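Local coordinates for protein Hpr(Ser) kinase (Coxiella burnetii, PDB 3TQF) that probably uses ATP to phosphorylate the carrier protein HPr on a serine, and probably removes that phosphate again as a phosphatase, at residues 10-15 against 31-36; 98-103 against 128-133. All blocks are in the same frame, centred on the assembly; numbering follows the deposited sequence.

Contact 1 of 2, residues 10-15 against 31-36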
ATOM      1  N   ASN A  10      -0.108  10.431  18.182  1.00 35.79           N
ATOM      2  CA  ASN A  10       0.854  10.800  17.151  1.00 34.99           C
ATOM      3  C   ASN A  10       0.377  12.094  16.518  1.00 34.35           C
ATOM      4  O   ASN A  10      -0.823  12.314  16.396  1.00 34.08           O
ATOM      5  CB  ASN A  10       0.983   9.708  16.091  1.00 34.17           C
ATOM      6  CG  ASN A  10       1.419   8.375  16.671  1.00 35.00           C
ATOM      7  OD1 ASN A  10       1.961   8.309  17.771  1.00 36.83           O
ATOM      8  ND2 ASN A  10       1.173   7.302  15.930  1.00 35.08           N
ATOM      9  N   PHE A  11       1.315  12.949  16.121  1.00 34.44           N
ATOM     10  CA  PHE A  11       0.984  14.253  15.564  1.00 34.14           C
ATOM     11  C   PHE A  11       1.714  14.444  14.250  1.00 33.67           C
ATOM     12  O   PHE A  11       2.940  14.455  14.210  1.00 34.14           O
ATOM     13  CB  PHE A  11       1.354  15.357  16.563  1.00 35.72           C
ATOM     14  CG  PHE A  11       0.785  16.712  16.235  1.00 35.46           C
ATOM     15  CD1 PHE A  11      -0.505  16.856  15.751  1.00 34.79           C
ATOM     16  CD2 PHE A  11       1.534  17.852  16.457  1.00 37.25           C
ATOM     17  CE1 PHE A  11      -1.024  18.109  15.466  1.00 35.66           C
ATOM     18  CE2 PHE A  11       1.023  19.112  16.178  1.00 38.22           C
ATOM     19  CZ  PHE A  11      -0.260  19.240  15.680  1.00 37.37           C
ATOM     20  N   LEU A  12       0.943  14.576  13.175  1.00 32.94           N
ATOM     21  CA  LEU A  12       1.480  14.707  11.826  1.00 32.81           C
ATOM     22  C   LEU A  12       0.896  15.952  11.169  1.00 33.22           C
ATOM     23  O   LEU A  12      -0.211  16.376  11.506  1.00 32.95           O
ATOM     24  CB  LEU A  12       1.112  13.475  10.999  1.00 31.78           C
ATOM     25  CG  LEU A  12       1.507  12.114  11.581  1.00 31.75           C
ATOM     26  CD1 LEU A  12       0.501  11.055  11.218  1.00 31.05           C
ATOM     27  CD2 LEU A  12       2.899  11.718  11.113  1.00 32.98           C
ATOM     28  N   VAL A  13       1.643  16.538  10.236  1.00 33.98           N
ATOM     29  CA  VAL A  13       1.096  17.572   9.375  1.00 34.50           C
ATOM     30  C   VAL A  13       0.699  16.903   8.064  1.00 33.98           C
ATOM     31  O   VAL A  13       1.542  16.297   7.395  1.00 34.13           O
ATOM     32  CB  VAL A  13       2.098  18.709   9.124  1.00 36.21           C
ATOM     33  CG1 VAL A  13       1.479  19.771   8.219  1.00 36.73           C
ATOM     34  CG2 VAL A  13       2.537  19.327  10.446  1.00 36.87           C
ATOM     35  N   ILE A  14      -0.591  16.989   7.728  1.00 33.51           N
ATOM     36  CA  ILE A  14      -1.147  16.387   6.525  1.00 33.23           C
ATOM     37  C   ILE A  14      -1.986  17.412   5.782  1.00 34.31           C
ATOM     38  O   ILE A  14      -2.998  17.878   6.299  1.00 34.18           O
ATOM     39  CB  ILE A  14      -2.062  15.203   6.851  1.00 32.22           C
ATOM     40  CG1 ILE A  14      -1.339  14.173   7.724  1.00 31.91           C
ATOM     41  CG2 ILE A  14      -2.557  14.559   5.566  1.00 32.15           C
ATOM     42  CD1 ILE A  14      -2.240  13.033   8.213  1.00 30.86           C
ATOM     43  N   ASP A  15      -1.563  17.754   4.567  1.00 35.76           N
ATOM     44  CA  ASP A  15      -2.252  18.736   3.731  1.00 37.03           C
ATOM     45  C   ASP A  15      -2.476  20.040   4.495  1.00 37.84           C
ATOM     46  O   ASP A  15      -3.576  20.577   4.502  1.00 38.56           O
ATOM     47  CB  ASP A  15      -3.583  18.152   3.226  1.00 36.77           C
ATOM     48  CG  ASP A  15      -4.226  18.999   2.134  1.00 38.77           C
ATOM     49  OD1 ASP A  15      -3.499  19.716   1.414  1.00 41.52           O
ATOM     50  OD2 ASP A  15      -5.466  18.947   2.001  1.00 39.13           O
ATOM     51  N   GLU A  31       3.176   2.586  12.146  1.00 35.47           N
ATOM     52  CA  GLU A  31       3.290   2.162  10.763  1.00 35.25           C
ATOM     53  C   GLU A  31       2.522   3.112   9.849  1.00 33.77           C
ATOM     54  O   GLU A  31       2.938   3.369   8.728  1.00 33.76           O
ATOM     55  CB  GLU A  31       2.780   0.730  10.603  1.00 36.41           C
ATOM     56  CG  GLU A  31       3.692  -0.339  11.216  1.00 38.77           C
ATOM     57  CD  GLU A  31       3.384  -0.661  12.684  1.00 40.46           C
ATOM     58  OE1 GLU A  31       3.102   0.262  13.475  1.00 40.49           O
ATOM     59  OE2 GLU A  31       3.442  -1.855  13.051  1.00 43.05           O
ATOM     60  N   LEU A  32       1.404   3.639  10.337  1.00 32.89           N
ATOM     61  CA  LEU A  32       0.634   4.630   9.589  1.00 31.88           C
ATOM     62  C   LEU A  32       1.404   5.938   9.433  1.00 31.48           C
ATOM     63  O   LEU A  32       1.389   6.539   8.354  1.00 31.49           O
ATOM     64  CB  LEU A  32      -0.715   4.897  10.259  1.00 31.51           C
ATOM     65  CG  LEU A  32      -1.621   5.957   9.627  1.00 30.81           C
ATOM     66  CD1 LEU A  32      -1.821   5.691   8.147  1.00 30.93           C
ATOM     67  CD2 LEU A  32      -2.959   6.011  10.361  1.00 30.94           C
ATOM     68  N   SER A  33       2.069   6.378  10.501  1.00 31.48           N
ATOM     69  CA  SER A  33       2.899   7.583  10.435  1.00 31.44           C
ATOM     70  C   SER A  33       3.949   7.437   9.343  1.00 31.83           C
ATOM     71  O   SER A  33       4.051   8.287   8.466  1.00 31.84           O
ATOM     72  CB  SER A  33       3.578   7.870  11.777  1.00 32.18           C
ATOM     73  OG  SER A  33       2.647   8.337  12.742  1.00 32.29           O
ATOM     74  N   LEU A  34       4.700   6.341   9.387  1.00 32.48           N
ATOM     75  CA  LEU A  34       5.728   6.068   8.388  1.00 33.49           C
ATOM     76  C   LEU A  34       5.159   6.147   6.973  1.00 33.23           C
ATOM     77  O   LEU A  34       5.706   6.840   6.120  1.00 33.70           O
ATOM     78  CB  LEU A  34       6.360   4.687   8.621  1.00 34.67           C
ATOM     79  CG  LEU A  34       7.641   4.371   7.827  1.00 36.19           C
ATOM     80  CD1 LEU A  34       8.760   5.327   8.193  1.00 36.36           C
ATOM     81  CD2 LEU A  34       8.086   2.928   8.046  1.00 37.05           C
ATOM     82  N   ALA A  35       4.054   5.447   6.732  1.00 32.83           N
ATOM     83  CA  ALA A  35       3.418   5.438   5.413  1.00 32.95           C
ATOM     84  C   ALA A  35       3.009   6.845   4.970  1.00 32.54           C
ATOM     85  O   ALA A  35       3.209   7.215   3.817  1.00 33.14           O
ATOM     86  CB  ALA A  35       2.221   4.511   5.406  1.00 32.71           C
ATOM     87  N   LEU A  36       2.453   7.628   5.893  1.00 31.70           N
ATOM     88  CA  LEU A  36       2.105   9.014   5.600  1.00 31.47           C
ATOM     89  C   LEU A  36       3.341   9.864   5.283  1.00 32.58           C
ATOM     90  O   LEU A  36       3.291  10.708   4.388  1.00 33.18           O
ATOM     91  CB  LEU A  36       1.308   9.622   6.753  1.00 30.67           C
ATOM     92  CG  LEU A  36      -0.129   9.101   6.877  1.00 29.90           C
ATOM     93  CD1 LEU A  36      -0.717   9.467   8.222  1.00 29.38           C
ATOM     94  CD2 LEU A  36      -1.000   9.637   5.755  1.00 29.46           C
TER

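Contact 2 of 2, residues 98-103 against 128-133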
ATOM      1  N   SER A  98      -8.454  15.738  15.002  1.00 34.00           N
ATOM      2  CA  SER A  98      -8.120  14.588  15.822  1.00 33.96           C
ATOM      3  C   SER A  98      -8.824  13.370  15.244  1.00 33.53           C
ATOM      4  O   SER A  98     -10.044  13.320  15.231  1.00 34.77           O
ATOM      5  CB  SER A  98      -8.580  14.834  17.256  1.00 35.66           C
ATOM      6  OG  SER A  98      -8.636  13.628  17.998  1.00 36.64           O
ATOM      7  N   ILE A  99      -8.063  12.402  14.750  1.00 32.36           N
ATOM      8  CA  ILE A  99      -8.641  11.164  14.234  1.00 32.21           C
ATOM      9  C   ILE A  99      -8.427  10.044  15.239  1.00 32.95           C
ATOM     10  O   ILE A  99      -7.319   9.831  15.722  1.00 32.41           O
ATOM     11  CB  ILE A  99      -8.031  10.755  12.882  1.00 31.07           C
ATOM     12  CG1 ILE A  99      -8.294  11.828  11.827  1.00 30.41           C
ATOM     13  CG2 ILE A  99      -8.611   9.426  12.417  1.00 31.10           C
ATOM     14  CD1 ILE A  99      -7.559  11.589  10.536  1.00 29.59           C
ATOM     15  N   SER A 100      -9.506   9.334  15.544  1.00 34.51           N
ATOM     16  CA  SER A 100      -9.486   8.232  16.491  1.00 35.79           C
ATOM     17  C   SER A 100      -9.776   6.942  15.732  1.00 36.08           C
ATOM     18  O   SER A 100     -10.902   6.728  15.287  1.00 36.92           O
ATOM     19  CB  SER A 100     -10.535   8.467  17.575  1.00 37.70           C
ATOM     20  OG  SER A 100     -10.449   7.483  18.584  1.00 39.54           O
ATOM     21  N   LEU A 101      -8.753   6.100  15.577  1.00 35.67           N
ATOM     22  CA  LEU A 101      -8.871   4.848  14.831  1.00 36.05           C
ATOM     23  C   LEU A 101      -9.577   3.817  15.683  1.00 38.58           C
ATOM     24  O   LEU A 101      -9.098   3.476  16.756  1.00 39.53           O
ATOM     25  CB  LEU A 101      -7.493   4.319  14.439  1.00 35.01           C
ATOM     26  CG  LEU A 101      -6.623   5.203  13.540  1.00 32.71           C
ATOM     27  CD1 LEU A 101      -5.253   4.579  13.389  1.00 31.39           C
ATOM     28  CD2 LEU A 101      -7.272   5.420  12.181  1.00 31.72           C
ATOM     29  N   VAL A 102     -10.711   3.322  15.195  1.00 40.33           N
ATOM     30  CA  VAL A 102     -11.578   2.431  15.958  1.00 43.31           C
ATOM     31  C   VAL A 102     -11.754   1.108  15.232  1.00 44.91           C
ATOM     32  O   VAL A 102     -11.800   1.075  14.006  1.00 44.24           O
ATOM     33  CB  VAL A 102     -12.967   3.064  16.158  1.00 44.66           C
ATOM     34  CG1 VAL A 102     -13.899   2.113  16.903  1.00 47.62           C
ATOM     35  CG2 VAL A 102     -12.840   4.384  16.899  1.00 43.95           C
ATOM     36  N   LYS A 103     -11.853   0.021  15.994  1.00 47.63           N
ATOM     37  CA  LYS A 103     -12.107  -1.298  15.425  1.00 49.76           C
ATOM     38  C   LYS A 103     -13.556  -1.312  14.949  1.00 51.84           C
ATOM     39  O   LYS A 103     -14.445  -0.874  15.680  1.00 53.44           O
ATOM     40  CB  LYS A 103     -11.897  -2.404  16.463  1.00 52.27           C
ATOM     41  CG  LYS A 103     -10.517  -2.422  17.139  1.00 51.72           C
ATOM     42  CD  LYS A 103      -9.525  -3.345  16.448  1.00 51.93           C
ATOM     43  CE  LYS A 103      -8.291  -3.566  17.321  1.00 52.12           C
ATOM     44  NZ  LYS A 103      -8.556  -4.485  18.466  1.00 55.09           N
ATOM     45  N   VAL A 128     -11.636  20.811  19.131  1.00 43.15           N
ATOM     46  CA  VAL A 128     -10.982  20.228  17.975  1.00 40.65           C
ATOM     47  C   VAL A 128     -11.925  19.186  17.366  1.00 40.07           C
ATOM     48  O   VAL A 128     -12.390  18.287  18.067  1.00 40.56           O
ATOM     49  CB  VAL A 128      -9.655  19.570  18.366  1.00 39.49           C
ATOM     50  CG1 VAL A 128      -9.024  18.888  17.159  1.00 37.29           C
ATOM     51  CG2 VAL A 128      -8.712  20.606  18.961  1.00 40.22           C
ATOM     52  N   PRO A 129     -12.234  19.317  16.064  1.00 39.31           N
ATOM     53  CA  PRO A 129     -13.063  18.305  15.413  1.00 38.91           C
ATOM     54  C   PRO A 129     -12.428  16.926  15.506  1.00 37.56           C
ATOM     55  O   PRO A 129     -11.207  16.802  15.417  1.00 36.18           O
ATOM     56  CB  PRO A 129     -13.121  18.769  13.955  1.00 38.26           C
ATOM     57  CG  PRO A 129     -12.802  20.218  13.984  1.00 38.98           C
ATOM     58  CD  PRO A 129     -11.959  20.470  15.189  1.00 39.28           C
ATOM     59  N   LYS A 130     -13.259  15.907  15.694  1.00 38.34           N
ATOM     60  CA  LYS A 130     -12.787  14.548  15.924  1.00 37.70           C
ATOM     61  C   LYS A 130     -13.554  13.580  15.041  1.00 37.71           C
ATOM     62  O   LYS A 130     -14.778  13.612  15.010  1.00 39.24           O
ATOM     63  CB  LYS A 130     -12.987  14.170  17.391  1.00 39.36           C
ATOM     64  CG  LYS A 130     -12.290  12.898  17.820  1.00 39.25           C
ATOM     65  CD  LYS A 130     -12.941  12.326  19.069  1.00 42.49           C
ATOM     66  CE  LYS A 130     -12.001  11.413  19.844  1.00 43.40           C
ATOM     67  NZ  LYS A 130     -12.345  11.375  21.300  1.00 46.80           N
ATOM     68  N   ILE A 131     -12.832  12.723  14.328  1.00 36.36           N
ATOM     69  CA  ILE A 131     -13.454  11.716  13.483  1.00 36.74           C
ATOM     70  C   ILE A 131     -13.183  10.346  14.070  1.00 37.08           C
ATOM     71  O   ILE A 131     -12.070  10.059  14.479  1.00 36.07           O
ATOM     72  CB  ILE A 131     -12.906  11.768  12.040  1.00 35.40           C
ATOM     73  CG1 ILE A 131     -13.168  13.147  11.422  1.00 35.40           C
ATOM     74  CG2 ILE A 131     -13.538  10.671  11.186  1.00 35.74           C
ATOM     75  CD1 ILE A 131     -12.678  13.288  10.003  1.00 34.27           C
ATOM     76  N   LEU A 132     -14.213   9.515  14.132  1.00 39.10           N
ATOM     77  CA  LEU A 132     -14.054   8.105  14.472  1.00 39.97           C
ATOM     78  C   LEU A 132     -13.918   7.338  13.166  1.00 39.54           C
ATOM     79  O   LEU A 132     -14.862   7.282  12.387  1.00 40.48           O
ATOM     80  CB  LEU A 132     -15.265   7.589  15.263  1.00 42.69           C
ATOM     81  CG  LEU A 132     -15.620   8.277  16.588  1.00 43.98           C
ATOM     82  CD1 LEU A 132     -16.706   7.494  17.292  1.00 47.15           C
ATOM     83  CD2 LEU A 132     -14.425   8.431  17.505  1.00 42.99           C
ATOM     84  N   PHE A 133     -12.745   6.766  12.915  1.00 38.68           N
ATOM     85  CA  PHE A 133     -12.495   6.069  11.657  1.00 38.50           C
ATOM     86  C   PHE A 133     -12.339   4.567  11.851  1.00 39.91           C
ATOM     87  O   PHE A 133     -11.483   4.135  12.612  1.00 39.42           O
ATOM     88  CB  PHE A 133     -11.254   6.620  10.962  1.00 36.43           C
ATOM     89  CG  PHE A 133     -11.133   6.176   9.535  1.00 36.22           C
ATOM     90  CD1 PHE A 133     -10.323   5.112   9.191  1.00 35.67           C
ATOM     91  CD2 PHE A 133     -11.870   6.799   8.544  1.00 36.60           C
ATOM     92  CE1 PHE A 133     -10.228   4.693   7.885  1.00 36.03           C
ATOM     93  CE2 PHE A 133     -11.782   6.382   7.233  1.00 36.89           C
ATOM     94  CZ  PHE A 133     -10.959   5.328   6.903  1.00 36.78           C
TER

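Contact 1 of 2, residues 10-15 against 31-36
Leu12 and Ile14 reach from strand 10-14 to a single methyl of Leu36, on the side of helix 29-38 that faces the strand. CD1 of Leu12 lies 3.6 Å from CD1 of Leu36. From the next residue on the same face of the strand, Ile14 CD1 comes to 3.9 Å from that same Leu36 CD1. Both strand side chains cross the leucine of the helix at about a right angle, and the atoms that meet are terminal methyls. His41 packs against both Leu36 and Ile14.

One turn earlier in the helix the neighbour is polar. Ser33 has OG beside its own backbone N (chi1 -72°), which places the hydroxyl against Leu12 and Asn10. OG sits 3.8 Å from Leu12 CD2, while Ser33 CB is 4.0 Å from that methyl. The amide nitrogen of Asn10 is the part nearest that hydroxyl, with ND2 3.7 Å from Ser33 OG, and no hydrogen bond forms. The other end of that amide is held: Asn10 OD1 accepts the backbone N-H of Asp47.

No hydrogen bond crosses between residues 10-15 and 31-36. The two segments run nearly parallel, 14° apart, with axes 9.9 Å from each other. Strand 10-14 is instead held by its backbone to strands 17-23 and 42-45, on its two edges. This is a helix laid on a sheet behind a probable Walker A loop, consistent with the HPr kinase C-terminal domain and its PEP-carboxykinase relatives. The side chain of Asn10 lies about 5 Å from a phosphate ion, probably from the crystallisation liquor, which may mark the nucleotide site.

Contact 2 of 2, residues 98-103 against 128-133
Ser98 and Lys130 each set their first side-chain atom anti to the backbone N: OG of Ser98 (chi1 163°) and CG of Lys130 (chi1 -168°). That brings Ser98 OG to 3.7 Å from Lys130 CG. The lysine chain then runs extended past Ser100, where its CE is 4.0 Å from Ser100 CB, and Leu132 CD2 touches the same CB at 3.9 Å. Glu121 makes a weak hydrogen bond to Ser98 OG and a long, weak ion pair with Lys130 NZ.

On the other face, Ile99 and Phe133 lie side by side and point the same way, with Ile99 CG2 4.1 Å from Phe133 CB. Leu101 approaches the ring obliquely through CD2, 4.3 Å from Phe133 CD1. Helix 141-165 packs on this face, setting Leu148 against Ile99 and Ile131.

Between the faces, five hydrogen bonds join the parallel strands. Ser98 and Ser100 both give N-H and accept at O, and Val102 N closes the set on Phe133 O at 2.8 Å. The central bond, Ser100 N to Ile131 O, is nearly straight at 173°. Ile99 and Leu101 bond through their backbones to strand 17-23 instead.

Backbone bonds, indifferent to side-chain identity, thus fix the parallel register, while the apolar face of Ile99, Leu101, Ile131 and Phe133 meets the helix and the opposite, partly exposed face can carry Lys130 and the serines.

From the N terminus, the chain lays down strand 10-14, turns back through strand 17-23 and the probable P-loop, and contact 1 closes this short loop when helix 29-38 settles on the sheet. Contact 2 opens only later and closes a second loop of 24 residues, which includes strand 117-123. The two are therefore in series, neither nested nor crossed. Strand 17-23 bridges them within the mixed sheet, pairing antiparallel with 10-14 and parallel with 92-102. Their centres lie 14 Å apart, yet they touch: Leu32 CD2 of the helix packs 4.1 Å from Leu101 CD1, and helix 141-165 meets residues of both contacts.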